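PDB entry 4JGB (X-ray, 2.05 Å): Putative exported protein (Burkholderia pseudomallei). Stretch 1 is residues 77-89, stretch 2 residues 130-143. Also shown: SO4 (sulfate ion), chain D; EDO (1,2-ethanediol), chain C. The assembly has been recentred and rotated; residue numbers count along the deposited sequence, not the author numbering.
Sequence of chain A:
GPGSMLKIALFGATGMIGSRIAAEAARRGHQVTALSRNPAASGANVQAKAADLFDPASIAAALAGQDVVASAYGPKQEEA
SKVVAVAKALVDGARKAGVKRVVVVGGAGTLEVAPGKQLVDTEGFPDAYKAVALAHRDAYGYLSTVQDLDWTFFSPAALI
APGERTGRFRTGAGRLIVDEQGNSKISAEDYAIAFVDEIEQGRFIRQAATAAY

Stretch 1 (77-89) QEEASKVVAVAKA
Stretch 2 (130-143) KAVALAHRDAYGYL

Two stretches of one chain, 77-89 and 130-143, pack side by side and bury 631 Å² between them, both sides summed. Residues 130-143 are helical throughout; in stretch 1 a helix occupies 83-89 and continues later in the chain, while Gln77 (phi/psi -92/-32) is followed by two extended residues, Glu78 (-76/153) and Glu79 (-126/135), which lead in. The two helices run in nearly the same direction, their axes 25° apart (signed crossing angle -25°) and 8.5 Å apart at closest approach. Register is set by Ala80 CA to Val132 CA at 4.6 Å and Val84 CA to Ala139 CA at 4.5 Å. Backbone bonds from i+4 N to i O hold each helix, for example Lys88 N to Val84 O (2.9 Å) and Ala139 N to Ala135 O (3.0 Å).

Alanines and valines line this close approach. Ala80 CB points toward stretch 2 and lies 4.3 Å from Ala131 CB, 4.1 Å from Val132 CG1 (chi1 m) and 4.3 Å from Ala135 CB, while Ala80 O is 3.3 Å from Ala135 CB. Three residues on, Val83 (chi1 t, 160°) also points toward stretch 2: its CB is 3.9 Å from Ala135 CB and its CG1 3.8 Å from Ala139 CB. Val84 (chi1 t, 171°) points sideways, yet Val84 CG2 comes within 3.5 Å of Ala139 N and 3.6 Å of Asp138 CB. Ala87 closes the apolar seam, with Ala87 CB 4.2 Å from Ala139 CB.

The direct polar link lies at the lead-in. Glu78 (chi1 p, chi2 t, chi3 -8°) reaches His136, whose CA-to-CB bond points away but whose ring (chi1 m, chi2 -63°) swings back. His136 NE2 donates to Glu78 OE1 at 2.8 Å; the N-H...O angle of 126° makes the bond weak despite its short length. The carboxylate oxygen sits at the ring edge, near its plane, where the nitrogen's hydrogen lies. Val83 CG1 packs 3.7 Å from His136 ND1.

At the far end, Tyr142 (chi1 t, chi2 77°) points toward stretch 1 and offers a ring face to the aliphatic chain of Lys88 (chi1 m, then t, t, t). Lys88 CG stands 3.8 Å from the Tyr142 ring centroid, 9° off the normal, a CH-pi contact; Lys88 CE is 3.8 Å from Tyr142 CD1. One water bridges the same pair, donating to Lys88 O (water O to Lys88 O, 2.8 Å) and hydrogen bonding with Tyr142 OH (water O to Tyr142 OH, 2.7 Å).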

# COMPACT_ATOMS: atom_id res chain seq x y z
N GLN A 77 -5.00 -10.81 -3.51
CA GLN A 77 -3.64 -11.15 -3.92
C GLN A 77 -2.68 -11.53 -2.79
O GLN A 77 -1.75 -12.31 -2.99
CB GLN A 77 -3.02 -9.99 -4.69
CG GLN A 77 -3.39 -9.96 -6.17
CD GLN A 77 -2.74 -8.78 -6.86
OE1 GLN A 77 -1.86 -8.95 -7.68
NE2 GLN A 77 -3.15 -7.57 -6.48
N GLU A 78 -2.88 -10.95 -1.62
CA GLU A 78 -1.95 -11.14 -0.51
C GLU A 78 -2.12 -12.51 0.15
O GLU A 78 -3.22 -13.10 0.13
CB GLU A 78 -2.19 -10.07 0.53
CG GLU A 78 -3.55 -10.19 1.20
CD GLU A 78 -3.81 -9.06 2.16
OE1 GLU A 78 -2.86 -8.28 2.40
OE2 GLU A 78 -4.95 -8.95 2.68
N GLU A 79 -1.04 -13.02 0.74
CA GLU A 79 -1.12 -14.22 1.57
C GLU A 79 -0.50 -13.90 2.92
O GLU A 79 0.57 -13.28 2.97
CB GLU A 79 -0.38 -15.37 0.91
CG GLU A 79 -0.99 -15.86 -0.39
CD GLU A 79 -0.20 -16.99 -1.01
OE1 GLU A 79 0.02 -18.02 -0.34
OE2 GLU A 79 0.20 -16.86 -2.19
N ALA A 80 -1.17 -14.30 4.01
CA ALA A 80 -0.69 -14.00 5.36
C ALA A 80 0.80 -14.36 5.51
O ALA A 80 1.57 -13.55 6.00
CB ALA A 80 -1.51 -14.71 6.43
N SER A 81 1.19 -15.53 5.03
CA SER A 81 2.58 -15.99 5.22
C SER A 81 3.61 -15.26 4.36
O SER A 81 4.80 -15.51 4.50
CB SER A 81 2.69 -17.50 4.99
OG SER A 81 2.22 -17.82 3.70
N LYS A 82 3.17 -14.36 3.48
CA LYS A 82 4.08 -13.63 2.60
C LYS A 82 4.16 -12.12 2.86
O LYS A 82 5.09 -11.47 2.38
CB LYS A 82 3.70 -13.87 1.14
CG LYS A 82 3.99 -15.29 0.68
CD LYS A 82 3.68 -15.46 -0.80
CE LYS A 82 4.08 -16.85 -1.22
NZ LYS A 82 3.45 -17.84 -0.30
N VAL A 83 3.19 -11.58 3.59
CA VAL A 83 3.08 -10.12 3.81
C VAL A 83 4.39 -9.50 4.36
O VAL A 83 4.91 -8.51 3.80
CB VAL A 83 1.81 -9.77 4.60
CG1 VAL A 83 1.90 -8.40 5.25
CG2 VAL A 83 0.57 -9.87 3.69
N VAL A 84 4.95 -10.07 5.42
CA VAL A 84 6.27 -9.59 5.94
C VAL A 84 7.42 -9.68 4.91
O VAL A 84 8.19 -8.71 4.74
CB VAL A 84 6.66 -10.31 7.27
CG1 VAL A 84 8.10 -9.97 7.69
CG2 VAL A 84 5.68 -9.90 8.36
N ALA A 85 7.56 -10.84 4.25
CA ALA A 85 8.63 -11.03 3.26
C ALA A 85 8.53 -9.99 2.13
O ALA A 85 9.55 -9.46 1.69
CB ALA A 85 8.60 -12.43 2.69
N VAL A 86 7.31 -9.68 1.68
CA VAL A 86 7.12 -8.64 0.67
C VAL A 86 7.69 -7.30 1.15
O VAL A 86 8.54 -6.73 0.49
CB VAL A 86 5.64 -8.44 0.26
CG1 VAL A 86 5.51 -7.21 -0.63
CG2 VAL A 86 5.12 -9.66 -0.50
N ALA A 87 7.22 -6.81 2.30
CA ALA A 87 7.77 -5.60 2.93
C ALA A 87 9.32 -5.63 3.02
O ALA A 87 10.00 -4.65 2.66
CB ALA A 87 7.15 -5.41 4.32
N LYS A 88 9.87 -6.74 3.52
CA LYS A 88 11.30 -6.91 3.66
C LYS A 88 12.01 -6.85 2.32
O LYS A 88 13.07 -6.20 2.18
CB LYS A 88 11.64 -8.23 4.37
CG LYS A 88 11.26 -8.24 5.84
CD LYS A 88 11.93 -9.39 6.62
CE LYS A 88 11.52 -9.30 8.09
NZ LYS A 88 12.20 -10.23 9.04
N ALA A 89 11.43 -7.51 1.33
CA ALA A 89 12.05 -7.58 -0.00
C ALA A 89 11.99 -6.23 -0.68
O ALA A 89 12.92 -5.83 -1.38
CB ALA A 89 11.40 -8.67 -0.86
N LYS A 130 -8.33 -12.29 10.61
CA LYS A 130 -7.36 -12.16 11.70
C LYS A 130 -5.91 -12.46 11.29
O LYS A 130 -5.01 -11.72 11.64
CB LYS A 130 -7.79 -12.96 12.95
CG LYS A 130 -8.77 -12.19 13.84
CD LYS A 130 -9.29 -13.01 15.02
CE LYS A 130 -10.36 -12.23 15.78
NZ LYS A 130 -11.13 -13.11 16.72
N ALA A 131 -5.71 -13.54 10.54
CA ALA A 131 -4.37 -14.02 10.18
C ALA A 131 -3.67 -12.96 9.31
O ALA A 131 -2.53 -12.59 9.60
CB ALA A 131 -4.46 -15.35 9.44
N VAL A 132 -4.34 -12.46 8.28
CA VAL A 132 -3.75 -11.36 7.49
C VAL A 132 -3.58 -10.07 8.29
O VAL A 132 -2.62 -9.36 8.08
CB VAL A 132 -4.46 -11.05 6.14
CG1 VAL A 132 -4.60 -12.30 5.27
CG2 VAL A 132 -5.81 -10.35 6.35
N ALA A 133 -4.48 -9.78 9.22
CA ALA A 133 -4.32 -8.55 9.99
C ALA A 133 -3.05 -8.60 10.85
O ALA A 133 -2.33 -7.61 10.94
CB ALA A 133 -5.56 -8.27 10.86
N LEU A 134 -2.81 -9.77 11.45
CA LEU A 134 -1.60 -10.04 12.23
C LEU A 134 -0.34 -9.93 11.38
O LEU A 134 0.64 -9.37 11.82
CB LEU A 134 -1.62 -11.45 12.88
CG LEU A 134 -2.74 -11.75 13.87
CD1 LEU A 134 -2.68 -13.19 14.40
CD2 LEU A 134 -2.72 -10.74 14.99
N ALA A 135 -0.35 -10.54 10.20
CA ALA A 135 0.76 -10.40 9.24
C ALA A 135 1.01 -8.91 8.88
O ALA A 135 2.17 -8.47 8.85
CB ALA A 135 0.47 -11.20 7.98
N HIS A 136 -0.05 -8.13 8.65
CA HIS A 136 0.17 -6.69 8.43
C HIS A 136 0.82 -6.02 9.63
O HIS A 136 1.72 -5.20 9.47
CB HIS A 136 -1.11 -5.94 8.03
CG HIS A 136 -1.56 -6.26 6.65
ND1 HIS A 136 -0.81 -5.95 5.54
CD2 HIS A 136 -2.66 -6.90 6.21
CE1 HIS A 136 -1.44 -6.37 4.46
NE2 HIS A 136 -2.57 -6.94 4.84
N ARG A 137 0.35 -6.39 10.83
CA ARG A 137 0.93 -5.86 12.06
C ARG A 137 2.43 -6.05 12.13
O ARG A 137 3.14 -5.12 12.49
CB ARG A 137 0.30 -6.48 13.31
CG ARG A 137 1.11 -6.21 14.58
CD ARG A 137 0.54 -6.96 15.78
NE ARG A 137 -0.76 -6.40 16.18
CZ ARG A 137 -1.60 -6.99 17.03
NH1 ARG A 137 -1.30 -8.17 17.56
NH2 ARG A 137 -2.76 -6.41 17.31
N ASP A 138 2.89 -7.26 11.79
CA ASP A 138 4.33 -7.56 11.76
C ASP A 138 5.09 -6.85 10.64
O ASP A 138 6.21 -6.42 10.84
CB ASP A 138 4.55 -9.07 11.64
CG ASP A 138 4.02 -9.85 12.84
OD1 ASP A 138 3.71 -9.22 13.90
OD2 ASP A 138 3.91 -11.09 12.70
N ALA A 139 4.49 -6.75 9.46
CA ALA A 139 5.03 -5.95 8.36
C ALA A 139 5.25 -4.51 8.83
O ALA A 139 6.35 -3.96 8.69
CB ALA A 139 4.10 -5.98 7.15
N TYR A 140 4.23 -3.91 9.43
CA TYR A 140 4.36 -2.57 10.01
C TYR A 140 5.42 -2.54 11.14
O TYR A 140 6.23 -1.63 11.19
CB TYR A 140 3.02 -2.03 10.52
CG TYR A 140 3.18 -0.68 11.18
CD1 TYR A 140 3.35 0.46 10.40
CD2 TYR A 140 3.19 -0.54 12.58
CE1 TYR A 140 3.52 1.71 10.97
CE2 TYR A 140 3.36 0.72 13.17
CZ TYR A 140 3.52 1.84 12.35
OH TYR A 140 3.67 3.10 12.88
N GLY A 141 5.39 -3.53 12.03
CA GLY A 141 6.48 -3.70 13.02
C GLY A 141 7.87 -3.71 12.40
O GLY A 141 8.79 -3.07 12.91
N TYR A 142 8.05 -4.43 11.30
CA TYR A 142 9.35 -4.44 10.64
C TYR A 142 9.75 -3.06 10.08
O TYR A 142 10.86 -2.57 10.31
CB TYR A 142 9.43 -5.53 9.57
CG TYR A 142 10.63 -5.33 8.70
CD1 TYR A 142 11.90 -5.68 9.15
CD2 TYR A 142 10.51 -4.75 7.42
CE1 TYR A 142 13.02 -5.48 8.35
CE2 TYR A 142 11.62 -4.54 6.63
CZ TYR A 142 12.87 -4.91 7.10
OH TYR A 142 13.98 -4.72 6.32
N LEU A 143 8.84 -2.45 9.33
CA LEU A 143 9.04 -1.12 8.76
C LEU A 143 9.36 -0.01 9.78
O LEU A 143 10.06 0.95 9.45
CB LEU A 143 7.82 -0.73 7.91
CG LEU A 143 7.67 -1.43 6.57
CD1 LEU A 143 6.26 -1.17 6.03
CD2 LEU A 143 8.73 -0.97 5.57
S SO4 D . -6.73 -7.20 -4.79
O1 SO4 D . -6.60 -5.71 -4.65
O2 SO4 D . -7.26 -7.63 -6.12
O3 SO4 D . -5.40 -7.87 -4.57
O4 SO4 D . -7.64 -7.70 -3.72
C1 EDO C . -0.70 -9.43 -10.59
O1 EDO C . -1.00 -8.07 -10.22
C2 EDO C . 0.37 -9.41 -11.67
O2 EDO C . 0.77 -8.04 -11.76
O HOH W 1 14.98 -5.99 4.21